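Local coordinates for protein neural cell adhesion molecule 1 (Homo sapiens, PDB 2HAZ) that probably mediates adhesion between neural cells, and carries a first fibronectin type III repeat with an alpha-helix that is critical for polysialylation of its N-glycans, at residues D5-P10 with V35-Y40; D13-Y18 with A22-D27; A42-V47 with K55-K60; V68-L73 with S98-Q103; R82-N87 with G92-A97. All coordinates share one frame; numbering follows the deposited sequence.

Contact 1 of 5, residues D5-P10 with V35-Y40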
# COMPACT_ATOMS: atom_id res chain seq x y z
N ASP A 5 18.23 -0.90 9.65
CA ASP A 5 17.56 0.12 8.86
C ASP A 5 16.06 -0.13 8.69
O ASP A 5 15.49 -1.06 9.25
CB ASP A 5 18.27 0.39 7.52
CG ASP A 5 18.74 -0.86 6.84
OD1 ASP A 5 19.93 -0.89 6.42
OD2 ASP A 5 17.94 -1.80 6.70
N THR A 6 15.44 0.77 7.95
CA THR A 6 14.04 0.68 7.59
C THR A 6 13.85 -0.50 6.60
O THR A 6 14.83 -0.96 6.00
CB THR A 6 13.61 2.02 6.96
OG1 THR A 6 14.60 2.42 6.01
CG2 THR A 6 13.52 3.09 8.04
N PRO A 7 12.60 -1.02 6.45
CA PRO A 7 12.32 -2.17 5.57
C PRO A 7 12.55 -1.93 4.08
O PRO A 7 12.53 -0.78 3.60
CB PRO A 7 10.83 -2.44 5.82
CG PRO A 7 10.53 -1.79 7.14
CD PRO A 7 11.38 -0.57 7.15
N SER A 8 12.74 -3.01 3.33
CA SER A 8 12.77 -2.90 1.88
C SER A 8 11.32 -2.79 1.41
O SER A 8 10.40 -2.82 2.23
CB SER A 8 13.47 -4.11 1.23
OG SER A 8 12.72 -5.29 1.42
N SER A 9 11.12 -2.68 0.10
CA SER A 9 9.78 -2.35 -0.41
C SER A 9 8.86 -3.55 -0.43
O SER A 9 9.32 -4.67 -0.72
CB SER A 9 9.86 -1.72 -1.80
OG SER A 9 10.47 -2.59 -2.72
N PRO A 10 7.57 -3.34 -0.10
CA PRO A 10 6.57 -4.36 -0.36
C PRO A 10 6.39 -4.48 -1.88
O PRO A 10 6.85 -3.61 -2.62
CB PRO A 10 5.30 -3.80 0.30
CG PRO A 10 5.77 -2.70 1.18
CD PRO A 10 6.97 -2.14 0.53
N VAL A 35 14.71 -5.01 12.13
CA VAL A 35 13.65 -4.99 13.16
C VAL A 35 12.28 -5.13 12.48
O VAL A 35 12.13 -4.71 11.33
CB VAL A 35 13.70 -3.71 14.05
CG1 VAL A 35 14.94 -3.72 14.96
CG2 VAL A 35 13.65 -2.44 13.21
N PRO A 36 11.28 -5.70 13.19
CA PRO A 36 9.95 -6.12 12.69
C PRO A 36 9.04 -5.04 12.09
O PRO A 36 8.95 -3.94 12.62
CB PRO A 36 9.27 -6.69 13.95
CG PRO A 36 10.00 -6.03 15.10
CD PRO A 36 11.42 -6.00 14.63
N ILE A 37 8.31 -5.40 11.04
CA ILE A 37 7.28 -4.52 10.47
C ILE A 37 6.14 -4.25 11.45
O ILE A 37 5.56 -5.18 12.02
CB ILE A 37 6.70 -5.08 9.14
CG1 ILE A 37 7.81 -5.55 8.20
CG2 ILE A 37 5.75 -4.06 8.50
CD1 ILE A 37 8.90 -4.55 7.94
N LEU A 38 5.80 -2.98 11.62
CA LEU A 38 4.80 -2.54 12.59
C LEU A 38 3.46 -2.15 11.96
O LEU A 38 2.39 -2.43 12.51
CB LEU A 38 5.32 -1.34 13.38
CG LEU A 38 6.63 -1.38 14.17
CD1 LEU A 38 6.86 -0.03 14.82
CD2 LEU A 38 6.57 -2.47 15.20
N LYS A 39 3.54 -1.46 10.83
CA LYS A 39 2.36 -0.97 10.11
C LYS A 39 2.70 -0.93 8.64
O LYS A 39 3.87 -0.95 8.26
CB LYS A 39 1.99 0.45 10.55
CG LYS A 39 1.42 0.59 11.94
CD LYS A 39 0.85 1.99 12.14
CE LYS A 39 0.36 2.24 13.57
NZ LYS A 39 -0.51 1.15 14.11
N TYR A 40 1.65 -0.87 7.82
CA TYR A 40 1.80 -0.49 6.42
C TYR A 40 1.16 0.85 6.13
O TYR A 40 0.15 1.23 6.74
CB TYR A 40 1.24 -1.56 5.48
CG TYR A 40 2.08 -2.82 5.45
CD1 TYR A 40 3.14 -2.96 4.56
CD2 TYR A 40 1.81 -3.86 6.33
CE1 TYR A 40 3.93 -4.13 4.55
CE2 TYR A 40 2.58 -5.03 6.32
CZ TYR A 40 3.63 -5.15 5.44
OH TYR A 40 4.37 -6.30 5.44
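Pro-7 and Ile-37 make the closer of two apolar contacts that join the N-terminal segment 5-10 to the chain leading into strand 39-46. The terminal methyl of Ile-37 does the touching: CD1 lies 3.3 Å from CG of Pro-7, tighter than an ordinary carbon-carbon contact, and 3.6 Å from CB of the same ring. The two side chains cross at a slant. Ile-37 holds CG1 beside its backbone N, anti to the carbonyl carbon (chi1 -47°), and the second bend at chi2 carries CD1 over to the proline, although the CB of Ile-37 does not itself aim at segment 5-10. A proline suits this place, since its puckered ring offers a compact, rigid apolar surface and restrains the backbone in an extended shape.

This is the N-terminal end of a fibronectin type III beta-sandwich, where residues 5-10 run ahead of strand 11-17. Leu-38 and Lys-39, both opposite Leu-86 of strand 78-87, form a classic beta bulge just after Ile-37.

The second apolar contact pairs a proline with an aromatic ring. CG of Pro-10 stands at the edge of the Tyr-40 ring, 4.1 Å from CE1 and near the ring plane, and the side chains run past each other in opposite directions. One face of that ring is covered from within the same segment by CG2 of Ile-37, 3.8 Å above the plane and displaced toward the rim. Phe-26 meets Tyr-40 edge-to-face.

Polar links bypass the apolar pairs: Asn-87 ND2 donates to the backbone oxygens of Asp-5 and Val-35, tying both segments to strand 78-87.

Contact 2 of 5, residues D13-Y18 with A22-D27. With NA (sodium ion), chain B.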
# COMPACT_ATOMS: atom_id res chain seq x y z
N ASP A 13 0.94 -7.23 -5.93
CA ASP A 13 0.63 -8.28 -6.89
C ASP A 13 -0.47 -7.86 -7.86
O ASP A 13 -0.26 -7.83 -9.08
CB ASP A 13 0.28 -9.58 -6.16
CG ASP A 13 1.51 -10.31 -5.62
OD1 ASP A 13 2.63 -9.75 -5.67
OD2 ASP A 13 1.38 -11.46 -5.15
N GLN A 14 -1.64 -7.53 -7.31
CA GLN A 14 -2.76 -7.00 -8.08
C GLN A 14 -3.67 -6.17 -7.19
O GLN A 14 -3.59 -6.24 -5.96
CB GLN A 14 -3.56 -8.12 -8.75
CG GLN A 14 -4.26 -9.06 -7.78
CD GLN A 14 -5.06 -10.12 -8.49
OE1 GLN A 14 -4.49 -10.98 -9.18
NE2 GLN A 14 -6.38 -10.09 -8.34
N VAL A 15 -4.53 -5.38 -7.84
CA VAL A 15 -5.55 -4.61 -7.15
C VAL A 15 -6.92 -5.00 -7.69
O VAL A 15 -7.14 -4.99 -8.91
CB VAL A 15 -5.33 -3.11 -7.35
CG1 VAL A 15 -6.38 -2.32 -6.58
CG2 VAL A 15 -3.89 -2.71 -6.97
N GLU A 16 -7.82 -5.39 -6.81
CA GLU A 16 -9.17 -5.74 -7.23
C GLU A 16 -10.07 -4.57 -6.86
O GLU A 16 -10.41 -4.39 -5.68
CB GLU A 16 -9.67 -7.04 -6.59
CG GLU A 16 -8.73 -8.22 -6.76
CD GLU A 16 -8.76 -9.18 -5.58
OE1 GLU A 16 -7.85 -9.09 -4.73
OE2 GLU A 16 -9.71 -10.01 -5.49
N PRO A 17 -10.41 -3.74 -7.85
CA PRO A 17 -11.26 -2.60 -7.58
C PRO A 17 -12.75 -2.88 -7.66
O PRO A 17 -13.20 -3.71 -8.47
CB PRO A 17 -10.84 -1.59 -8.66
CG PRO A 17 -10.47 -2.47 -9.83
CD PRO A 17 -9.99 -3.79 -9.27
N TYR A 18 -13.49 -2.18 -6.82
CA TYR A 18 -14.93 -2.07 -6.97
C TYR A 18 -15.27 -0.62 -7.34
O TYR A 18 -14.53 0.00 -8.12
CB TYR A 18 -15.61 -2.58 -5.69
CG TYR A 18 -15.22 -4.01 -5.48
CD1 TYR A 18 -15.84 -5.03 -6.20
CD2 TYR A 18 -14.15 -4.35 -4.64
CE1 TYR A 18 -15.45 -6.35 -6.07
CE2 TYR A 18 -13.76 -5.67 -4.50
CZ TYR A 18 -14.41 -6.65 -5.21
OH TYR A 18 -14.04 -7.96 -5.07
N ALA A 22 -11.08 -0.66 -3.07
CA ALA A 22 -10.21 -1.58 -3.79
C ALA A 22 -9.39 -2.41 -2.81
O ALA A 22 -8.97 -1.91 -1.75
CB ALA A 22 -9.29 -0.84 -4.74
N GLN A 23 -9.21 -3.68 -3.15
CA GLN A 23 -8.36 -4.60 -2.38
C GLN A 23 -6.96 -4.68 -3.00
O GLN A 23 -6.80 -5.12 -4.15
CB GLN A 23 -8.99 -5.99 -2.28
CG GLN A 23 -10.51 -6.03 -2.07
CD GLN A 23 -10.91 -5.70 -0.66
OE1 GLN A 23 -10.87 -6.55 0.23
NE2 GLN A 23 -11.34 -4.46 -0.45
N VAL A 24 -5.96 -4.25 -2.25
CA VAL A 24 -4.59 -4.21 -2.76
C VAL A 24 -3.89 -5.48 -2.28
O VAL A 24 -3.66 -5.65 -1.08
CB VAL A 24 -3.83 -2.91 -2.33
CG1 VAL A 24 -2.41 -2.89 -2.85
CG2 VAL A 24 -4.58 -1.63 -2.80
N GLN A 25 -3.58 -6.38 -3.21
CA GLN A 25 -2.84 -7.60 -2.88
C GLN A 25 -1.35 -7.34 -2.94
O GLN A 25 -0.84 -6.90 -3.97
CB GLN A 25 -3.14 -8.71 -3.87
CG GLN A 25 -4.44 -9.41 -3.63
CD GLN A 25 -4.52 -10.66 -4.48
OE1 GLN A 25 -3.53 -11.38 -4.66
NE2 GLN A 25 -5.72 -10.93 -4.99
N PHE A 26 -0.65 -7.70 -1.87
CA PHE A 26 0.76 -7.35 -1.74
C PHE A 26 1.59 -8.45 -1.06
O PHE A 26 1.04 -9.30 -0.34
CB PHE A 26 0.91 -6.03 -0.96
CG PHE A 26 0.77 -6.18 0.54
CD1 PHE A 26 1.90 -6.29 1.36
CD2 PHE A 26 -0.48 -6.24 1.13
CE1 PHE A 26 1.77 -6.43 2.73
CE2 PHE A 26 -0.61 -6.37 2.50
CZ PHE A 26 0.52 -6.48 3.30
N ASP A 27 2.91 -8.39 -1.30
CA ASP A 27 3.91 -9.23 -0.62
C ASP A 27 4.63 -8.41 0.43
O ASP A 27 4.98 -7.26 0.18
CB ASP A 27 5.02 -9.65 -1.58
CG ASP A 27 4.53 -10.44 -2.72
OD1 ASP A 27 3.59 -11.25 -2.53
OD2 ASP A 27 5.08 -10.26 -3.83
NA NA B . 3.68 -11.96 -4.73
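Asp-13 and Asp-27 both hold CG beside the backbone N, anti to the carbonyl carbon (chi1 -77° and -60°), which turns their carboxylates onto one sodium ion. Each binds it through both oxygens: OD2 of Asp-13 is 2.4 Å and OD1 of Asp-27 is 2.3 Å from the metal. The carboxylate planes stand 79° apart, and the cation probably offsets the repulsion expected where OD1 of Asp-13 comes within 3.1 Å of OD2 of Asp-27.

On the face carrying Gln-14, Glu-16 and Gln-25, the extended chain of Gln-25 sends NE2 to Glu-16 OE1 in a nearly straight hydrogen bond of 2.8 Å. The donor meets OE1 from above the carboxylate plane. Gln-14 lies alongside Gln-25, their amides stacked, so long polar chains suit this outer face. The other face is apolar: CG1 of Val-15 rests 3.7 Å from CB of Ala-22, whose small methyl also touches Phe-100 of the opposing sheet.

Backbone bonds pair Glu-16 with Gln-23 in both directions, while Asp-13 N reaches Gln-25 O at 2.7 Å. Asp-13 and Gln-14 both face Gln-25, a classic beta bulge in the first antiparallel hairpin of a fibronectin type III sandwich.

Contact 3 of 5, residues A42-V47 with K55-K60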
# COMPACT_ATOMS: atom_id res chain seq x y z
N ALA A 42 -0.51 2.80 2.90
CA ALA A 42 -0.93 2.91 1.51
C ALA A 42 -1.09 4.38 1.15
O ALA A 42 -1.71 5.13 1.89
CB ALA A 42 -2.24 2.18 1.27
N GLU A 43 -0.53 4.75 0.01
CA GLU A 43 -0.74 6.06 -0.61
C GLU A 43 -1.37 5.86 -1.99
O GLU A 43 -0.91 5.01 -2.78
CB GLU A 43 0.59 6.80 -0.74
CG GLU A 43 1.35 6.93 0.57
CD GLU A 43 2.67 7.66 0.39
OE1 GLU A 43 3.69 6.99 0.10
OE2 GLU A 43 2.67 8.90 0.54
N TRP A 44 -2.41 6.63 -2.30
CA TRP A 44 -3.05 6.54 -3.63
C TRP A 44 -3.38 7.91 -4.17
O TRP A 44 -3.57 8.86 -3.40
CB TRP A 44 -4.29 5.63 -3.62
CG TRP A 44 -5.41 6.10 -2.72
CD1 TRP A 44 -6.48 6.88 -3.07
CD2 TRP A 44 -5.55 5.85 -1.32
NE1 TRP A 44 -7.30 7.09 -1.97
CE2 TRP A 44 -6.75 6.46 -0.89
CE3 TRP A 44 -4.80 5.11 -0.39
CZ2 TRP A 44 -7.19 6.40 0.45
CZ3 TRP A 44 -5.24 5.04 0.94
CH2 TRP A 44 -6.43 5.68 1.34
N ARG A 45 -3.45 8.02 -5.49
CA ARG A 45 -3.91 9.26 -6.12
C ARG A 45 -4.51 8.98 -7.49
O ARG A 45 -4.06 8.08 -8.21
CB ARG A 45 -2.79 10.28 -6.22
CG ARG A 45 -1.59 9.83 -6.98
CD ARG A 45 -0.76 10.97 -7.57
NE ARG A 45 0.20 10.36 -8.50
CZ ARG A 45 0.12 10.42 -9.83
NH1 ARG A 45 -0.85 11.11 -10.43
NH2 ARG A 45 1.03 9.78 -10.56
N ALA A 46 -5.54 9.76 -7.83
CA ALA A 46 -6.14 9.69 -9.15
C ALA A 46 -5.10 10.17 -10.17
O ALA A 46 -4.51 11.24 -10.01
CB ALA A 46 -7.40 10.53 -9.21
N VAL A 47 -4.85 9.35 -11.19
CA VAL A 47 -3.88 9.70 -12.23
C VAL A 47 -4.26 11.07 -12.85
O VAL A 47 -5.42 11.32 -13.16
CB VAL A 47 -3.83 8.57 -13.30
CG1 VAL A 47 -2.99 8.98 -14.50
CG2 VAL A 47 -3.29 7.26 -12.69
N LYS A 55 -3.31 6.20 4.21
CA LYS A 55 -3.89 5.53 5.37
C LYS A 55 -2.94 4.46 5.94
O LYS A 55 -2.24 3.77 5.21
CB LYS A 55 -5.22 4.87 5.00
CG LYS A 55 -5.95 4.30 6.19
CD LYS A 55 -7.32 3.73 5.86
CE LYS A 55 -8.12 3.60 7.16
NZ LYS A 55 -9.24 2.60 6.94
N TRP A 56 -2.94 4.34 7.27
CA TRP A 56 -2.17 3.32 7.98
C TRP A 56 -2.96 2.04 8.18
O TRP A 56 -4.19 2.07 8.34
CB TRP A 56 -1.75 3.87 9.37
CG TRP A 56 -0.79 5.02 9.30
CD1 TRP A 56 -1.09 6.33 9.51
CD2 TRP A 56 0.60 4.96 9.00
NE1 TRP A 56 0.05 7.11 9.38
CE2 TRP A 56 1.10 6.29 9.05
CE3 TRP A 56 1.49 3.92 8.70
CZ2 TRP A 56 2.45 6.60 8.82
CZ3 TRP A 56 2.85 4.23 8.47
CH2 TRP A 56 3.30 5.56 8.53
N TYR A 57 -2.24 0.91 8.16
CA TYR A 57 -2.81 -0.43 8.35
C TYR A 57 -1.91 -1.24 9.27
O TYR A 57 -0.68 -1.21 9.14
CB TYR A 57 -2.94 -1.17 7.02
CG TYR A 57 -3.79 -0.44 6.02
CD1 TYR A 57 -5.15 -0.71 5.91
CD2 TYR A 57 -3.23 0.53 5.18
CE1 TYR A 57 -5.94 -0.03 4.99
CE2 TYR A 57 -4.01 1.23 4.27
CZ TYR A 57 -5.36 0.94 4.18
OH TYR A 57 -6.16 1.61 3.28
N ASP A 58 -2.54 -1.97 10.19
CA ASP A 58 -1.82 -2.90 11.07
C ASP A 58 -1.11 -3.98 10.27
O ASP A 58 -1.71 -4.56 9.36
CB ASP A 58 -2.78 -3.58 12.02
CG ASP A 58 -3.60 -2.61 12.83
OD1 ASP A 58 -3.04 -1.60 13.34
OD2 ASP A 58 -4.82 -2.86 12.95
N ALA A 59 0.13 -4.26 10.64
CA ALA A 59 0.95 -5.24 9.94
C ALA A 59 0.38 -6.66 10.05
O ALA A 59 0.42 -7.43 9.08
CB ALA A 59 2.40 -5.19 10.42
N LYS A 60 -0.14 -7.00 11.23
CA LYS A 60 -0.59 -8.37 11.46
C LYS A 60 -1.74 -8.79 10.54
O LYS A 60 -1.63 -9.80 9.85
CB LYS A 60 -0.96 -8.62 12.91
CG LYS A 60 -1.04 -10.11 13.19
CD LYS A 60 -1.80 -10.37 14.45
CE LYS A 60 -1.82 -11.84 14.79
NZ LYS A 60 -2.40 -12.02 16.14
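Ala-42 and Lys-55 face each other as an antiparallel hydrogen-bonded pair in the hairpin of strands 39-46 and 53-58, part of the four-stranded sheet of the fibronectin type III sandwich. Two backbone bonds join them, Ala-42 N to Lys-55 O and Lys-55 N to Ala-42 O, each 3.0 Å. The short strand segments are markedly twisted, their N-to-C directions 146° apart, and the pairing continues in Trp-44 with His-53 and Tyr-57 with Tyr-40.

The tight part lies on the inner side. CB of Ala-42 packs 3.6 Å from CE2 of Tyr-57, and a bare methyl fits here because the ring comes close even to the backbone of Ala-42. Tyr-57 combines an apolar ring for the core, touching Val-68 and Ile-70, with a hydroxyl bonded to Thr-69 O in the other sheet, bridging the two layers.

The looser part lies around the exposed Lys-55. With CG anti to the backbone N (chi1 -173°) and the rest extended, its chain carries the ammonium away from segment 42-47, as suits a surface lysine. Trp-44 is itself buried, packing on Ile-70 and Leu-73, and turns the edge of its indole to the base of Lys-55, CH2 lying 3.9 Å from CB.

Contact 4 of 5, residues V68-L73 with S98-Q103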
# COMPACT_ATOMS: atom_id res chain seq x y z
N VAL A 68 -4.57 -4.91 1.81
CA VAL A 68 -5.11 -3.73 2.46
C VAL A 68 -6.23 -3.15 1.58
O VAL A 68 -6.17 -3.24 0.33
CB VAL A 68 -4.02 -2.67 2.80
CG1 VAL A 68 -3.02 -3.23 3.80
CG2 VAL A 68 -3.31 -2.15 1.53
N THR A 69 -7.25 -2.59 2.22
CA THR A 69 -8.40 -2.05 1.53
C THR A 69 -8.36 -0.54 1.54
O THR A 69 -8.40 0.09 2.59
CB THR A 69 -9.75 -2.46 2.17
OG1 THR A 69 -9.81 -3.88 2.30
CG2 THR A 69 -10.92 -1.97 1.30
N ILE A 70 -8.32 0.03 0.34
CA ILE A 70 -8.39 1.46 0.21
C ILE A 70 -9.84 1.87 -0.03
O ILE A 70 -10.64 1.13 -0.64
CB ILE A 70 -7.38 2.01 -0.84
CG1 ILE A 70 -7.66 1.44 -2.23
CG2 ILE A 70 -5.92 1.72 -0.41
CD1 ILE A 70 -6.59 1.80 -3.29
N VAL A 71 -10.18 3.05 0.48
CA VAL A 71 -11.56 3.53 0.55
C VAL A 71 -11.70 4.95 0.01
O VAL A 71 -10.71 5.60 -0.35
CB VAL A 71 -12.09 3.54 2.02
CG1 VAL A 71 -12.17 2.14 2.60
CG2 VAL A 71 -11.23 4.45 2.90
N GLY A 72 -12.94 5.42 -0.06
CA GLY A 72 -13.23 6.80 -0.44
C GLY A 72 -12.84 7.16 -1.85
O GLY A 72 -12.55 8.34 -2.14
N LEU A 73 -12.86 6.17 -2.74
CA LEU A 73 -12.52 6.36 -4.13
C LEU A 73 -13.77 6.79 -4.91
O LEU A 73 -14.91 6.59 -4.46
CB LEU A 73 -11.95 5.08 -4.75
CG LEU A 73 -10.78 4.40 -4.02
CD1 LEU A 73 -10.51 3.04 -4.64
CD2 LEU A 73 -9.53 5.29 -4.07
N SER A 98 1.27 0.79 -8.64
CA SER A 98 0.38 -0.05 -9.44
C SER A 98 -0.85 0.76 -9.81
O SER A 98 -1.44 1.43 -8.96
CB SER A 98 -0.06 -1.28 -8.65
OG SER A 98 -0.93 -2.10 -9.43
N GLU A 99 -1.25 0.69 -11.08
CA GLU A 99 -2.35 1.51 -11.55
C GLU A 99 -3.59 0.62 -11.71
O GLU A 99 -3.50 -0.50 -12.22
CB GLU A 99 -1.95 2.22 -12.86
CG GLU A 99 -1.02 3.46 -12.71
CD GLU A 99 0.50 3.14 -12.62
OE1 GLU A 99 1.11 2.64 -13.60
OE2 GLU A 99 1.12 3.44 -11.57
N PHE A 100 -4.74 1.11 -11.25
CA PHE A 100 -6.01 0.41 -11.44
C PHE A 100 -7.13 1.42 -11.75
O PHE A 100 -6.92 2.64 -11.65
CB PHE A 100 -6.38 -0.40 -10.19
CG PHE A 100 -6.62 0.44 -8.97
CD1 PHE A 100 -7.91 0.87 -8.64
CD2 PHE A 100 -5.56 0.82 -8.15
CE1 PHE A 100 -8.13 1.68 -7.50
CE2 PHE A 100 -5.76 1.61 -7.02
CZ PHE A 100 -7.04 2.05 -6.70
N LYS A 101 -8.31 0.91 -12.11
CA LYS A 101 -9.49 1.75 -12.38
C LYS A 101 -10.70 1.24 -11.61
O LYS A 101 -11.02 0.04 -11.63
CB LYS A 101 -9.79 1.79 -13.89
CG LYS A 101 -10.70 2.96 -14.29
CD LYS A 101 -10.91 2.98 -15.82
CE LYS A 101 -11.52 4.30 -16.23
NZ LYS A 101 -12.12 4.27 -17.60
N THR A 102 -11.39 2.15 -10.92
CA THR A 102 -12.60 1.78 -10.21
C THR A 102 -13.69 1.52 -11.24
O THR A 102 -13.74 2.17 -12.28
CB THR A 102 -13.04 2.88 -9.18
OG1 THR A 102 -12.98 4.17 -9.79
CG2 THR A 102 -12.15 2.87 -7.93
N GLN A 103 -14.53 0.53 -10.95
CA GLN A 103 -15.67 0.20 -11.79
C GLN A 103 -16.73 1.29 -11.82
O GLN A 103 -16.84 2.09 -10.89
CB GLN A 103 -16.30 -1.11 -11.31
CG GLN A 103 -15.34 -2.28 -11.33
CD GLN A 103 -16.05 -3.60 -11.09
OE1 GLN A 103 -16.98 -3.94 -11.82
NE2 GLN A 103 -15.61 -4.34 -10.08
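Ile-70 and Phe-100 reach toward each other from opposite sheets, and CD1 of Ile-70 comes within 3.4 Å of CZ at the far end of the phenyl ring. The same methyl lies 3.8 Å from CE2. Leu-73 approaches the ring differently: its CD1 sits at the edge, near the ring plane, 4.0 Å from CE1. That methyl has a second neighbour in CG2 of Thr-102 at 3.7 Å, the two side chains meeting aslant. All four residues are buried, and no hydrogen bond crosses between the segments.

Torsions set these ends in place. Phe-100 carries CG between its backbone N and carbonyl carbon (chi1 64°), and Ile-70 places CG1 likewise (chi1 60°), with CD1 extended beyond it (chi2 -172°). Thr-102 serves two purposes: its methyl faces Leu-73, while OG1 hydrogen-bonds with Lys-74 O and Thr-77 N, fixing the rotation of the side chain and satisfying a buried hydroxyl. Replacing Phe-100 with an alanine would probably open a gap between the sheets and deprive the end methyls of Ile-70 and Leu-73 of their shared apolar partner.

Further out, Val-15, Pro-17 and Ala-22 also touch Phe-100, and Trp-44 packs on both Ile-70 and Leu-73. The contact thus spans the sandwich from strand 67-70, beside 22-27, and the loop after it to the end of strand 90-101, beside 78-87, and the residues following it.

Contact 5 of 5, residues R82-N87 with G92-A97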
# COMPACT_ATOMS: atom_id res chain seq x y z
N ARG A 82 0.66 2.84 -4.08
CA ARG A 82 1.93 2.29 -3.62
C ARG A 82 1.84 2.02 -2.11
O ARG A 82 0.96 2.56 -1.43
CB ARG A 82 3.06 3.27 -3.97
CG ARG A 82 2.97 4.61 -3.27
CD ARG A 82 3.73 5.70 -4.03
NE ARG A 82 4.09 6.78 -3.11
CZ ARG A 82 4.84 7.84 -3.39
NH1 ARG A 82 5.37 8.00 -4.60
NH2 ARG A 82 5.07 8.73 -2.45
N LEU A 83 2.74 1.16 -1.63
CA LEU A 83 2.79 0.69 -0.25
C LEU A 83 4.19 0.81 0.30
O LEU A 83 5.16 0.55 -0.40
CB LEU A 83 2.44 -0.79 -0.17
CG LEU A 83 1.02 -1.31 -0.24
CD1 LEU A 83 1.12 -2.80 0.01
CD2 LEU A 83 0.12 -0.66 0.80
N ALA A 84 4.26 1.15 1.58
CA ALA A 84 5.50 1.16 2.35
C ALA A 84 5.25 0.49 3.70
O ALA A 84 4.14 0.58 4.24
CB ALA A 84 5.99 2.57 2.56
N ALA A 85 6.27 -0.21 4.20
CA ALA A 85 6.28 -0.81 5.53
C ALA A 85 6.94 0.14 6.51
O ALA A 85 7.95 0.80 6.19
CB ALA A 85 7.04 -2.13 5.53
N LEU A 86 6.36 0.20 7.70
CA LEU A 86 6.93 0.95 8.81
C LEU A 86 7.54 -0.03 9.81
O LEU A 86 6.86 -0.97 10.24
CB LEU A 86 5.84 1.75 9.51
CG LEU A 86 6.25 2.67 10.67
CD1 LEU A 86 6.87 3.97 10.16
CD2 LEU A 86 5.03 2.98 11.49
N ASN A 87 8.81 0.18 10.17
CA ASN A 87 9.34 -0.46 11.39
C ASN A 87 9.77 0.56 12.44
O ASN A 87 9.49 1.76 12.30
CB ASN A 87 10.45 -1.51 11.10
CG ASN A 87 11.76 -0.92 10.60
OD1 ASN A 87 11.96 0.31 10.54
ND2 ASN A 87 12.67 -1.82 10.21
N GLY A 92 10.01 2.50 5.40
CA GLY A 92 10.87 1.90 4.39
C GLY A 92 10.60 2.30 2.95
O GLY A 92 9.79 3.20 2.67
N GLU A 93 11.29 1.63 2.03
CA GLU A 93 11.18 1.92 0.61
C GLU A 93 9.74 1.73 0.13
O GLU A 93 9.11 0.74 0.46
CB GLU A 93 12.08 0.96 -0.18
CG GLU A 93 12.56 1.55 -1.48
CD GLU A 93 13.29 0.55 -2.35
OE1 GLU A 93 13.71 -0.50 -1.83
OE2 GLU A 93 13.46 0.83 -3.55
N ILE A 94 9.24 2.69 -0.66
CA ILE A 94 7.93 2.58 -1.27
C ILE A 94 7.98 1.57 -2.41
O ILE A 94 8.98 1.50 -3.16
CB ILE A 94 7.41 3.93 -1.81
CG1 ILE A 94 8.27 4.43 -2.98
CG2 ILE A 94 7.38 4.97 -0.69
CD1 ILE A 94 7.94 5.85 -3.46
N SER A 95 6.91 0.80 -2.54
CA SER A 95 6.75 -0.14 -3.65
C SER A 95 6.71 0.61 -4.99
O SER A 95 6.50 1.82 -5.02
CB SER A 95 5.49 -1.00 -3.46
OG SER A 95 4.29 -0.26 -3.66
N ALA A 96 6.94 -0.10 -6.10
CA ALA A 96 6.61 0.46 -7.41
C ALA A 96 5.10 0.73 -7.45
O ALA A 96 4.32 -0.04 -6.87
CB ALA A 96 7.01 -0.49 -8.54
N ALA A 97 4.69 1.82 -8.09
CA ALA A 97 3.25 2.12 -8.16
C ALA A 97 2.49 1.13 -9.05
O ALA A 97 3.00 0.66 -10.07
CB ALA A 97 3.03 3.54 -8.63
O HOH W 1 8.81 -0.53 2.91
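Gly-92 begins the pairing with residues 82-87 of strand 78-87: its N donates to Ala-85 O in a nearly straight bond of 2.8 Å. Glycine suits the spot, as a CB would come close to Ala-85 O. At Glu-93 the side chain turns away, and the direct ladder is interrupted by a water that accepts from Ala-85 N at 2.9 Å and donates to Glu-93 O at 2.8 Å.

Ile-94 follows at the exposed border. Its CD1 lies over one face of the Arg-82 guanidinium, offset toward the rim and 3.5 Å from NH1, while the arginine's NE is engaged in a salt bridge with Glu-43 and the guanidinium makes a cation-pi contact with Trp-52. CB of Ala-84 lies 4.3 Å from CG2 of Ile-94.

These segments belong to the hairpin of strands 78-87 and 90-101 in the four-stranded sheet of the fibronectin type III sandwich, where 90-101 is an edge strand with an irregular stretch here.

Ser-95 bonds twice to Leu-83. Its N donates to Leu-83 O at 2.8 Å, and OG, placed between its own backbone N and carbonyl carbon (chi1 72°), accepts from Leu-83 N at 2.9 Å, standing in for a backbone carbonyl. The hydroxyl proton goes to Ala-96 O. An alanine in place of Ser-95 would probably leave the buried Leu-83 N without its acceptor. Ala-97 closes the segment, with CA 4.3 Å from CB of Arg-82.

Along the chain, contact 2 falls between the two segments of contact 1; contact 3 follows, and contact 5 lies between the segments of contact 4. Contacts 3 and 5 are hairpins of the four-stranded sheet, their centres about 9 Å apart, joined by the Glu-43 to Arg-82 salt bridge. Contact 1 reaches that sheet through strand 39-46, shared with contact 3. Contact 2 belongs to the three-stranded sheet, and contact 4 bridges both, its centre about 8 Å from that of contact 2; the centres of contacts 1 and 4 are about 23 Å apart. Leu-83 of contact 5 touches Phe-26 of contact 2 and Val-68 of contact 4, consistent with one shared core between the sheets.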